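Long-range contacts in probable sugar kinase (Clostridium perfringens, PDB 3KZH), which probably phosphorylates a sugar or a related small molecule, as a kinase of the ribokinase-like pfkB carbohydrate kinase family: residues Val11-Val16 / Gly43-Ala49; Ser95-Leu100 / Ala112-Ser118; Ile133-Ala137 / Phe157-Thr161; Leu207-Asn212 / Ile231-Asp235; Lys278-Thr282 / Thr311-Glu315. The contacts are given in a common frame with arbitrary orientation. Numbering follows the deposited sequence.

Contact 1: residues Val11-Val16 / Gly43-Ala49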
# COMPACT_ATOMS: atom_id res chain seq x y z
N VAL A 11 20.79 9.56 7.79
CA VAL A 11 20.11 8.59 8.64
C VAL A 11 20.25 7.30 7.85
O VAL A 11 19.95 7.27 6.65
CB VAL A 11 18.60 8.96 8.88
CG1 VAL A 11 17.93 7.93 9.80
CG2 VAL A 11 18.47 10.35 9.49
N PHE A 12 20.77 6.26 8.49
CA PHE A 12 20.98 4.96 7.86
C PHE A 12 20.22 3.88 8.65
O PHE A 12 20.53 3.65 9.81
CB PHE A 12 22.50 4.65 7.81
CG PHE A 12 22.86 3.36 7.11
CD1 PHE A 12 23.04 3.33 5.71
CD2 PHE A 12 23.08 2.17 7.84
CE1 PHE A 12 23.43 2.13 5.04
CE2 PHE A 12 23.47 0.97 7.20
CZ PHE A 12 23.65 0.95 5.78
N GLY A 13 19.26 3.21 8.01
CA GLY A 13 18.48 2.18 8.67
C GLY A 13 17.24 1.68 7.92
O GLY A 13 16.95 2.12 6.82
N ALA A 14 16.47 0.82 8.59
CA ALA A 14 15.27 0.20 8.03
C ALA A 14 14.00 1.05 7.82
O ALA A 14 13.79 2.05 8.50
CB ALA A 14 14.92 -1.03 8.85
N SER A 15 13.20 0.63 6.84
CA SER A 15 11.91 1.23 6.48
C SER A 15 10.94 0.07 6.43
O SER A 15 11.13 -0.88 5.67
CB SER A 15 11.92 1.87 5.08
OG SER A 15 12.65 3.07 5.04
N VAL A 16 9.89 0.14 7.25
CA VAL A 16 8.88 -0.91 7.30
C VAL A 16 7.50 -0.35 7.00
O VAL A 16 7.16 0.74 7.46
CB VAL A 16 8.82 -1.59 8.71
CG1 VAL A 16 7.89 -2.82 8.68
CG2 VAL A 16 10.21 -1.98 9.22
N GLY A 43 9.56 1.79 11.28
CA GLY A 43 11.00 1.61 11.29
C GLY A 43 11.53 2.83 12.00
O GLY A 43 11.25 3.95 11.57
N VAL A 44 12.25 2.64 13.11
CA VAL A 44 12.83 3.73 13.94
C VAL A 44 13.53 4.81 13.11
O VAL A 44 13.21 6.00 13.22
CB VAL A 44 13.83 3.17 15.02
CG1 VAL A 44 14.56 4.29 15.76
CG2 VAL A 44 13.08 2.30 16.03
N CYS A 45 14.44 4.36 12.24
CA CYS A 45 15.21 5.23 11.37
C CYS A 45 14.38 6.01 10.37
O CYS A 45 14.67 7.18 10.11
CB CYS A 45 16.31 4.42 10.70
SG CYS A 45 17.60 3.87 11.87
N ARG A 46 13.31 5.40 9.86
CA ARG A 46 12.40 6.07 8.91
C ARG A 46 11.58 7.14 9.61
O ARG A 46 11.27 8.16 9.01
CB ARG A 46 11.47 5.07 8.20
CG ARG A 46 10.86 5.63 6.89
CD ARG A 46 9.37 5.38 6.77
NE ARG A 46 8.59 6.49 7.31
CZ ARG A 46 8.16 6.57 8.56
NH1 ARG A 46 8.42 5.59 9.40
NH2 ARG A 46 7.57 7.66 8.99
N ASN A 47 11.25 6.89 10.87
CA ASN A 47 10.49 7.82 11.70
C ASN A 47 11.40 9.01 12.05
O ASN A 47 10.95 10.15 11.99
CB ASN A 47 10.00 7.14 13.01
CG ASN A 47 9.13 5.90 12.76
OD1 ASN A 47 8.33 5.85 11.84
ND2 ASN A 47 9.30 4.89 13.61
N ILE A 48 12.67 8.74 12.36
CA ILE A 48 13.64 9.80 12.70
C ILE A 48 13.79 10.76 11.51
O ILE A 48 13.60 11.97 11.67
CB ILE A 48 15.05 9.23 13.13
CG1 ILE A 48 14.93 8.47 14.45
CG2 ILE A 48 16.07 10.35 13.30
CD1 ILE A 48 16.16 7.67 14.87
N ALA A 49 14.06 10.19 10.33
CA ALA A 49 14.22 10.92 9.08
C ALA A 49 12.99 11.77 8.72
O ALA A 49 13.15 12.91 8.27
CB ALA A 49 14.52 9.97 7.96
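In this ribokinase-type fold the first strand of the central sheet packs on helix 44-54, whose N-cap, Gly-43, follows Gly-42 in a glycine pair consistent with the family's hinge between lid and kinase core. Val-11 (chi1 t) points at the helix: CG1 lies 4.0 Å from Cys-45 CB and 3.4 Å from Cys-45 O, while CG2 reaches Ala-49 CB at 4.3 Å. Phe-12 points away and packs on Met-62 and Leu-142. At Gly-13 the chain passes so close that CA sits 3.7 Å from Cys-45 SG; a CB there would collide with the sulfur. Ala-14 O faces the helix start, 3.6 Å from Arg-46 N. Ser-15 OG touches Arg-46 CG at 3.6 Å but is hydrogen-bonded to Ser-63 OG, and the arginine runs on to Glu-50, with NH1 bonded to Asn-47 OD1 at 2.5 Å. Val-16 begins the next strand, its CG2 resting 4.2 Å from the bare CA of Gly-43.

Contact 2: residues Ser95-Leu100 / Ala112-Ser118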
# COMPACT_ATOMS: atom_id res chain seq x y z
N SER A 95 11.55 -7.67 -1.65
CA SER A 95 10.40 -7.07 -0.99
C SER A 95 10.79 -6.01 0.02
O SER A 95 11.77 -6.17 0.75
CB SER A 95 9.57 -8.15 -0.29
OG SER A 95 10.32 -8.78 0.73
N THR A 96 10.02 -4.92 0.05
CA THR A 96 10.21 -3.83 1.01
C THR A 96 9.70 -4.41 2.33
O THR A 96 8.65 -5.06 2.33
CB THR A 96 9.35 -2.60 0.63
OG1 THR A 96 9.72 -2.14 -0.67
CG2 THR A 96 9.54 -1.44 1.62
N PRO A 97 10.47 -4.28 3.43
CA PRO A 97 10.06 -4.81 4.74
C PRO A 97 8.61 -4.45 5.09
O PRO A 97 8.21 -3.29 5.03
CB PRO A 97 11.06 -4.16 5.69
CG PRO A 97 12.28 -4.19 4.88
CD PRO A 97 11.84 -3.73 3.52
N THR A 98 7.81 -5.50 5.29
CA THR A 98 6.39 -5.36 5.58
C THR A 98 5.95 -6.28 6.69
O THR A 98 6.42 -7.41 6.80
CB THR A 98 5.55 -5.65 4.30
OG1 THR A 98 6.02 -4.83 3.22
CG2 THR A 98 4.05 -5.38 4.52
N TYR A 99 5.06 -5.77 7.53
CA TYR A 99 4.50 -6.54 8.62
C TYR A 99 2.98 -6.52 8.46
O TYR A 99 2.33 -5.49 8.65
CB TYR A 99 4.93 -5.97 9.98
CG TYR A 99 4.44 -6.76 11.18
CD1 TYR A 99 4.92 -8.06 11.44
CD2 TYR A 99 3.47 -6.21 12.04
CE1 TYR A 99 4.44 -8.81 12.56
CE2 TYR A 99 2.98 -6.94 13.16
CZ TYR A 99 3.48 -8.24 13.41
OH TYR A 99 3.00 -8.94 14.49
N LEU A 100 2.43 -7.67 8.07
CA LEU A 100 1.00 -7.85 7.87
C LEU A 100 0.41 -8.57 9.08
O LEU A 100 0.76 -9.70 9.35
CB LEU A 100 0.75 -8.65 6.58
CG LEU A 100 -0.64 -9.17 6.19
CD1 LEU A 100 -1.66 -8.04 6.09
CD2 LEU A 100 -0.52 -9.89 4.86
N ALA A 112 -0.32 -13.21 11.76
CA ALA A 112 0.67 -12.29 11.18
C ALA A 112 1.72 -12.90 10.25
O ALA A 112 2.09 -14.07 10.39
CB ALA A 112 1.39 -11.49 12.26
N ILE A 113 2.17 -12.08 9.30
CA ILE A 113 3.21 -12.43 8.32
C ILE A 113 4.28 -11.33 8.38
O ILE A 113 3.98 -10.15 8.20
CB ILE A 113 2.64 -12.54 6.85
CG1 ILE A 113 1.81 -13.83 6.68
CG2 ILE A 113 3.76 -12.53 5.79
CD1 ILE A 113 2.57 -15.15 6.84
N ALA A 114 5.53 -11.75 8.63
CA ALA A 114 6.68 -10.84 8.71
C ALA A 114 7.59 -11.01 7.49
O ALA A 114 8.22 -12.05 7.32
CB ALA A 114 7.47 -11.09 10.00
N ASP A 115 7.63 -10.00 6.63
CA ASP A 115 8.47 -10.02 5.43
C ASP A 115 9.67 -9.09 5.68
O ASP A 115 9.95 -8.16 4.91
CB ASP A 115 7.64 -9.54 4.23
CG ASP A 115 8.23 -9.96 2.88
OD1 ASP A 115 9.39 -10.41 2.81
OD2 ASP A 115 7.51 -9.81 1.86
N MSE A 116 10.40 -9.40 6.76
CA MSE A 116 11.57 -8.65 7.23
C MSE A 116 12.90 -9.11 6.63
O MSE A 116 13.97 -8.78 7.15
CB MSE A 116 11.64 -8.75 8.76
CG MSE A 116 10.36 -8.34 9.50
SE MSE A 116 9.76 -6.56 8.99
CE MSE A 116 10.47 -5.62 10.56
N LYS A 117 12.80 -9.82 5.51
CA LYS A 117 13.93 -10.39 4.80
C LYS A 117 15.01 -9.40 4.35
O LYS A 117 16.18 -9.54 4.72
CB LYS A 117 13.40 -11.17 3.59
CG LYS A 117 14.42 -11.96 2.78
CD LYS A 117 14.26 -11.64 1.30
CE LYS A 117 14.90 -12.70 0.42
NZ LYS A 117 14.12 -13.97 0.46
N SER A 118 14.59 -8.37 3.61
CA SER A 118 15.47 -7.35 3.06
C SER A 118 16.35 -6.51 3.99
O SER A 118 17.36 -5.96 3.53
CB SER A 118 14.67 -6.44 2.14
OG SER A 118 14.26 -7.16 1.00
O HOH W 1 11.78 -7.57 3.29
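Two serines, an aspartate and a water close the open end of this pair of strands. Ser-95 takes the p rotamer, which brings OG to Asp-115 OD1 at 2.8 Å, while Asp-115, with chi1 t, leaves OD2 to bond Val-37 N of the second subunit. Ser-118 (m) donates its OG to Ser-95 O at 2.7 Å. Between them water 1 donates to Ser-95 O (2.9 Å) and Asp-115 O (2.5 Å) and accepts from Ser-118 N (2.9 Å). Thr-98 (m) folds its OG1 back onto Thr-96 O at 2.8 Å, and Thr-96 sends its own hydroxyl to Asp-68. Tyr-99 (t) extends along the sheet, CD1 4.2 Å from Ala-114 CB and CZ 4.0 Å from Ala-112 CB. Leu-100 and Ile-113 stand on the other face, CB to CB 4.3 Å. Selenomethionine Met-116 curls its SE to 4.3 Å from Pro-97 CB. Asp-115 N bonds Thr-98 O at 2.9 Å, the return bond from Thr-98 N to Asp-115 O being weak (3.4 Å); Tyr-99 and Ala-114 form the non-hydrogen-bonded pair, and Leu-100 and Ile-113 the next hydrogen-bonded one (Leu-100 N to Ile-113 O 2.9 Å, Ile-113 N to Leu-100 O 2.8 Å). Ile-113 and Ala-114 also pair in parallel with a strand of the second subunit, placing this antiparallel lid hairpin in the dimer interface, as in other dimeric ribokinase-like enzymes.

Contact 3: residues Ile133-Ala137 / Phe157-Thr161; sequences IFENA and FKDKT
Glu-135, Phe-157 and Phe-134 bury most surface where helix 131-135 ends against the turn after helix 147-157. The segments lead into strands 139-143 and 162-166, parallel neighbours joined by helix 147-157 in a beta-alpha-beta unit. Residues 133-135 are helical; 158-160 have helical phi/psi, Lys-160 N and Thr-161 N bonding Phe-157 O at 3.0 and 2.9 Å, and Thr-161 is extended (-141/155). Phe-134 (chi1 -69°, chi2 -84°) and Phe-157 (-48°, -77°) form an offset stack, centroids 5.0 Å apart, planes at 14°; Phe-134 CB sits 3.8 Å over the Phe-157 centroid. Glu-135 (m, t) lays CG 3.7 Å from Phe-157 CD1, at its edge, and 4.1 Å from Lys-160 CG; the Glu-135 and Lys-160 CA atoms are 5.0 Å apart. Thr-161 (t) donates OG1 to Ala-137 O at 2.9 Å, and a water lies 2.8 Å from both Ala-137 O and Lys-160 O. Aromatic packing, hydroxyl and water join the segments, while Glu-135 pairs with Arg-131 and Lys-160 NZ with Asn-156 O.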
# COMPACT_ATOMS: atom_id res chain seq x y z
N ILE A 133 28.77 9.65 0.64
CA ILE A 133 27.57 10.14 1.32
C ILE A 133 27.83 10.15 2.83
O ILE A 133 27.47 11.11 3.51
CB ILE A 133 26.30 9.31 0.97
CG1 ILE A 133 26.12 9.19 -0.56
CG2 ILE A 133 25.04 9.92 1.63
CD1 ILE A 133 25.93 10.53 -1.32
N PHE A 134 28.52 9.11 3.31
CA PHE A 134 28.89 8.97 4.72
C PHE A 134 29.96 9.99 5.12
O PHE A 134 29.76 10.75 6.07
CB PHE A 134 29.43 7.58 5.01
CG PHE A 134 28.40 6.49 4.94
CD1 PHE A 134 27.58 6.21 6.05
CD2 PHE A 134 28.28 5.70 3.79
CE1 PHE A 134 26.65 5.14 6.02
CE2 PHE A 134 27.35 4.63 3.73
CZ PHE A 134 26.54 4.34 4.85
N GLU A 135 31.03 10.06 4.33
CA GLU A 135 32.16 10.97 4.57
C GLU A 135 31.83 12.47 4.60
O GLU A 135 32.43 13.22 5.38
CB GLU A 135 33.30 10.69 3.58
CG GLU A 135 33.91 9.31 3.72
CD GLU A 135 34.96 8.97 2.68
OE1 GLU A 135 34.82 9.41 1.51
OE2 GLU A 135 35.92 8.25 3.02
N ASN A 136 30.88 12.89 3.77
CA ASN A 136 30.48 14.30 3.71
C ASN A 136 29.25 14.64 4.56
O ASN A 136 28.76 15.77 4.53
CB ASN A 136 30.27 14.75 2.26
CG ASN A 136 31.54 14.66 1.43
OD1 ASN A 136 31.67 13.78 0.58
ND2 ASN A 136 32.49 15.55 1.68
N ALA A 137 28.76 13.66 5.32
CA ALA A 137 27.62 13.85 6.22
C ALA A 137 28.13 14.48 7.50
O ALA A 137 29.14 14.03 8.05
CB ALA A 137 26.95 12.53 6.51
N PHE A 157 34.37 5.14 9.03
CA PHE A 157 33.93 6.55 8.98
C PHE A 157 33.89 7.42 10.25
O PHE A 157 33.51 8.59 10.16
CB PHE A 157 32.55 6.68 8.29
CG PHE A 157 32.43 5.94 6.98
CD1 PHE A 157 33.01 6.44 5.81
CD2 PHE A 157 31.75 4.71 6.94
CE1 PHE A 157 32.92 5.72 4.58
CE2 PHE A 157 31.65 3.98 5.73
CZ PHE A 157 32.23 4.48 4.54
N LYS A 158 34.30 6.89 11.41
CA LYS A 158 34.26 7.64 12.68
C LYS A 158 34.94 9.03 12.74
O LYS A 158 34.50 9.90 13.50
CB LYS A 158 34.74 6.79 13.86
CG LYS A 158 36.23 6.44 13.86
CD LYS A 158 36.68 6.04 15.25
CE LYS A 158 38.17 5.74 15.30
NZ LYS A 158 38.54 4.57 14.47
N ASP A 159 35.99 9.22 11.95
CA ASP A 159 36.72 10.50 11.93
C ASP A 159 36.28 11.39 10.77
O ASP A 159 36.70 12.55 10.68
CB ASP A 159 38.23 10.25 11.85
CG ASP A 159 38.75 9.41 13.00
OD1 ASP A 159 38.72 9.88 14.16
OD2 ASP A 159 39.18 8.26 12.73
N LYS A 160 35.43 10.84 9.90
CA LYS A 160 34.89 11.53 8.72
C LYS A 160 33.49 12.10 8.96
O LYS A 160 33.12 13.11 8.37
CB LYS A 160 34.91 10.58 7.52
CG LYS A 160 36.30 10.30 6.92
CD LYS A 160 36.72 8.82 7.02
CE LYS A 160 37.37 8.49 8.37
NZ LYS A 160 37.58 7.04 8.67
N THR A 161 32.71 11.40 9.79
CA THR A 161 31.35 11.82 10.16
C THR A 161 31.09 11.54 11.65
O THR A 161 31.70 10.65 12.25
CB THR A 161 30.24 11.15 9.28
OG1 THR A 161 28.94 11.63 9.68
CG2 THR A 161 30.28 9.64 9.37
O HOH W 2 31.64 15.33 7.65

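Contact 4: residues Leu207-Asn212 / Ile231-Asp235; sequences LIKASN and IFYND
The ring of Phe-232 (chi1 177°, chi2 83°) turns one face to the CB of Leu-207 (m, t), which sits 3.7 Å from its centroid and 6° off the normal. Ile-208 (m, t) CG1 reaches Phe-232 CZ at 3.9 Å, and Ser-211 OG stands at the ring edge, 3.2 Å from Phe-232 CE2. Residues 207-212 are regular helix, 231-234 extended strand; their axes approach to 8.9 Å and cross at -47°. Leu-207 faces Phe-232 (CA-CA 7.5 Å) and Ser-211 faces Asn-234 (6.4 Å), so alternate strand residues meet successive helix turns, while Tyr-233 points away, onto helix 273-288. This is the helix-on-sheet layer of an alpha/beta fold: helix 204-217 runs into strand 221-225, and 231-234 returns antiparallel beside it. Asn-234 (chi1 t, chi2 -3°) donates ND2 to Ser-211 OG (p) at 3.0 Å and weakly to Asn-212 OD1 at 3.3 Å; its OD1 accepts from Gly-236 N.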
# COMPACT_ATOMS: atom_id res chain seq x y z
N LEU A 207 23.75 9.18 37.49
CA LEU A 207 23.54 9.76 36.16
C LEU A 207 24.78 10.52 35.74
O LEU A 207 25.22 10.40 34.60
CB LEU A 207 22.33 10.71 36.15
CG LEU A 207 20.94 10.12 35.92
CD1 LEU A 207 19.86 11.09 36.31
CD2 LEU A 207 20.81 9.68 34.46
N ILE A 208 25.38 11.26 36.69
CA ILE A 208 26.62 12.01 36.45
C ILE A 208 27.79 11.04 36.24
O ILE A 208 28.60 11.25 35.34
CB ILE A 208 26.93 13.03 37.61
CG1 ILE A 208 25.83 14.10 37.68
CG2 ILE A 208 28.28 13.73 37.39
CD1 ILE A 208 25.87 14.98 38.93
N LYS A 209 27.80 9.93 36.99
CA LYS A 209 28.85 8.90 36.90
C LYS A 209 28.79 8.13 35.57
O LYS A 209 29.82 7.89 34.94
CB LYS A 209 28.72 7.93 38.09
CG LYS A 209 29.86 6.92 38.25
CD LYS A 209 29.49 5.84 39.27
CE LYS A 209 30.52 4.70 39.25
NZ LYS A 209 30.07 3.49 40.00
N ALA A 210 27.57 7.79 35.14
CA ALA A 210 27.31 7.07 33.89
C ALA A 210 27.72 7.90 32.69
O ALA A 210 28.51 7.44 31.84
CB ALA A 210 25.86 6.71 33.79
N SER A 211 27.25 9.14 32.67
CA SER A 211 27.56 10.06 31.60
C SER A 211 29.04 10.44 31.55
O SER A 211 29.60 10.52 30.45
CB SER A 211 26.64 11.28 31.65
OG SER A 211 26.76 12.01 32.85
N ASN A 212 29.69 10.57 32.72
CA ASN A 212 31.13 10.87 32.81
C ASN A 212 31.98 9.72 32.28
O ASN A 212 33.03 9.94 31.67
CB ASN A 212 31.56 11.20 34.24
CG ASN A 212 31.36 12.66 34.61
OD1 ASN A 212 31.33 13.55 33.74
ND2 ASN A 212 31.23 12.92 35.91
N ILE A 231 14.94 14.75 30.62
CA ILE A 231 16.19 14.38 29.97
C ILE A 231 17.37 14.86 30.77
O ILE A 231 17.42 16.02 31.18
CB ILE A 231 16.28 15.03 28.54
CG1 ILE A 231 15.08 14.64 27.67
CG2 ILE A 231 17.63 14.74 27.87
CD1 ILE A 231 14.96 13.20 27.28
N PHE A 232 18.33 13.96 30.93
CA PHE A 232 19.58 14.26 31.60
C PHE A 232 20.60 14.42 30.46
O PHE A 232 20.67 13.58 29.57
CB PHE A 232 19.99 13.11 32.53
CG PHE A 232 21.32 13.31 33.19
CD1 PHE A 232 21.42 14.09 34.36
CD2 PHE A 232 22.50 12.79 32.60
CE1 PHE A 232 22.68 14.36 34.93
CE2 PHE A 232 23.76 13.05 33.16
CZ PHE A 232 23.86 13.84 34.33
N TYR A 233 21.43 15.46 30.53
CA TYR A 233 22.45 15.70 29.50
C TYR A 233 23.84 15.94 30.08
O TYR A 233 23.97 16.43 31.21
CB TYR A 233 22.06 16.88 28.61
CG TYR A 233 21.93 18.24 29.30
CD1 TYR A 233 23.04 19.10 29.43
CD2 TYR A 233 20.70 18.68 29.79
CE1 TYR A 233 22.93 20.37 30.05
CE2 TYR A 233 20.57 19.95 30.41
CZ TYR A 233 21.70 20.78 30.54
OH TYR A 233 21.61 21.97 31.23
N ASN A 234 24.86 15.72 29.24
CA ASN A 234 26.26 15.95 29.61
C ASN A 234 27.13 16.00 28.36
O ASN A 234 27.12 15.06 27.57
CB ASN A 234 26.77 14.86 30.57
CG ASN A 234 28.05 15.26 31.34
OD1 ASN A 234 28.62 16.33 31.16
ND2 ASN A 234 28.50 14.36 32.20
N ASP A 235 27.87 17.09 28.18
CA ASP A 235 28.77 17.23 27.04
C ASP A 235 30.24 17.46 27.45
O ASP A 235 31.10 17.75 26.62
CB ASP A 235 28.29 18.32 26.05
CG ASP A 235 28.24 19.72 26.66
OD1 ASP A 235 29.12 20.09 27.45
OD2 ASP A 235 27.31 20.48 26.32

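Contact 5: residues Lys278-Thr282 / Thr311-Glu315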
# COMPACT_ATOMS: atom_id res chain seq x y z
N LYS A 278 15.62 21.24 24.94
CA LYS A 278 14.26 21.77 25.00
C LYS A 278 13.48 21.61 23.70
O LYS A 278 12.30 21.23 23.74
CB LYS A 278 14.27 23.25 25.40
CG LYS A 278 14.54 23.51 26.87
CD LYS A 278 14.52 25.00 27.13
CE LYS A 278 15.26 25.33 28.40
NZ LYS A 278 15.49 26.80 28.56
N PHE A 279 14.17 21.84 22.57
CA PHE A 279 13.60 21.73 21.22
C PHE A 279 13.25 20.26 20.94
O PHE A 279 12.14 19.95 20.52
CB PHE A 279 14.59 22.28 20.16
CG PHE A 279 14.00 22.38 18.75
CD1 PHE A 279 13.45 23.60 18.29
CD2 PHE A 279 13.92 21.24 17.91
CE1 PHE A 279 12.82 23.67 17.02
CE2 PHE A 279 13.29 21.31 16.64
CZ PHE A 279 12.73 22.53 16.19
N ALA A 280 14.22 19.38 21.17
CA ALA A 280 14.06 17.95 20.98
C ALA A 280 13.02 17.33 21.92
O ALA A 280 12.32 16.39 21.54
CB ALA A 280 15.40 17.26 21.16
N MSE A 281 12.90 17.89 23.13
CA MSE A 281 11.93 17.41 24.10
C MSE A 281 10.52 17.84 23.72
O MSE A 281 9.57 17.07 23.92
CB MSE A 281 12.28 17.90 25.49
CG MSE A 281 12.07 16.85 26.57
SE MSE A 281 12.63 17.46 28.31
CE MSE A 281 14.13 18.46 27.82
N THR A 282 10.41 19.04 23.14
CA THR A 282 9.12 19.59 22.66
C THR A 282 8.59 18.68 21.53
O THR A 282 7.40 18.40 21.48
CB THR A 282 9.27 21.06 22.16
OG1 THR A 282 9.62 21.90 23.26
CG2 THR A 282 7.97 21.58 21.55
N THR A 311 6.37 25.42 30.28
CA THR A 311 7.01 25.78 31.55
C THR A 311 7.98 24.64 31.87
O THR A 311 7.57 23.47 31.92
CB THR A 311 5.96 25.97 32.68
OG1 THR A 311 5.14 27.10 32.37
CG2 THR A 311 6.64 26.20 34.04
N TRP A 312 9.25 24.99 32.07
CA TRP A 312 10.30 24.01 32.34
C TRP A 312 10.85 23.97 33.77
O TRP A 312 10.86 24.97 34.48
CB TRP A 312 11.50 24.23 31.39
CG TRP A 312 11.18 24.34 29.91
CD1 TRP A 312 10.94 25.49 29.21
CD2 TRP A 312 11.06 23.27 28.96
NE1 TRP A 312 10.68 25.20 27.89
CE2 TRP A 312 10.75 23.85 27.70
CE3 TRP A 312 11.19 21.87 29.05
CZ2 TRP A 312 10.55 23.07 26.53
CZ3 TRP A 312 11.00 21.09 27.88
CH2 TRP A 312 10.68 21.70 26.64
N GLU A 313 11.28 22.77 34.17
CA GLU A 313 11.93 22.55 35.46
C GLU A 313 13.36 22.27 35.00
O GLU A 313 13.60 21.31 34.27
CB GLU A 313 11.36 21.33 36.19
CG GLU A 313 10.10 21.63 36.99
CD GLU A 313 9.53 20.40 37.68
OE1 GLU A 313 10.32 19.56 38.18
OE2 GLU A 313 8.29 20.28 37.73
N GLU A 314 14.27 23.19 35.32
CA GLU A 314 15.67 23.10 34.93
C GLU A 314 16.60 23.00 36.12
O GLU A 314 16.38 23.63 37.15
CB GLU A 314 16.07 24.32 34.08
CG GLU A 314 15.27 24.52 32.81
CD GLU A 314 15.69 25.74 32.02
OE1 GLU A 314 16.85 25.80 31.57
OE2 GLU A 314 14.85 26.65 31.83
N GLU A 315 17.64 22.17 35.97
CA GLU A 315 18.65 21.92 37.00
C GLU A 315 20.01 21.88 36.30
O GLU A 315 20.12 21.29 35.23
CB GLU A 315 18.40 20.57 37.69
CG GLU A 315 17.15 20.50 38.58
CD GLU A 315 16.76 19.08 39.03
OE1 GLU A 315 17.64 18.29 39.43
OE2 GLU A 315 15.55 18.78 39.00
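The outermost strand of the central sheet, 312-317, is held to helix 273-288 chiefly through one indole. Strand and helix segments run at 141° with axes no closer than 12.1 Å, a gap that Trp-312 (chi1 m) spans. The aliphatic part of Lys-278 lies across its face: CG is 3.9 Å from the centroid of the Trp-312 six-membered ring, 11° off the normal, a CH-pi contact, and CB is 3.9 Å from Trp-312 CZ2. The extended lysine carries NZ past the five-membered ring, too distant for more than a weak cation-pi attraction, to a salt bridge with Glu-314 whose hydrogen bonds are weak (Lys-278 NZ to Glu-314 OE2 3.3 Å, to OE1 3.5 Å). Two further residues meet the ring edge. Selenomethionine Met-281 places SE 4.0 Å from Trp-312 CZ3, a Met-aromatic contact from the side. Thr-282 OG1 comes within 3.5 Å of Trp-312 CH2, its hydroxyl donating to Lys-278 O at 2.8 Å. That same carbonyl, Lys-278 O, is 3.4 Å from Trp-312 CH2. Leu-307 of helix 300-308 and Ile-242 and Ala-244 of the neighbouring strand also touch Trp-312. Strand 312-317 runs antiparallel to 239-244. The contact joins the edge of the sheet formed by this last strand to a covering helix, the layered helix-on-sheet construction of the ribokinase-like alpha/beta core.

How the contacts relate
The five contacts follow in series along the chain. Contact 1 lies near the middle, its centre about 7 Å from that of the chain. It touches contact 2, most closely at Ser-15 O to Pro-97 CB (3.3 Å) and also through Val-16, where core meets lid sheet, and contact 3 at Phe-12 CD1 to Phe-134 CZ (3.7 Å). Contacts 4 and 5 share the far, antiparallel part of the central sheet, joined by Ile-231 CG1 to Met-281 SE at 3.8 Å, with centres about 16 Å apart. Contact 2 is about 38 Å from either, centre to centre, so the dimer-forming lid and the sheet edge at strand 312-317 lie on opposite sides of the chain's centre.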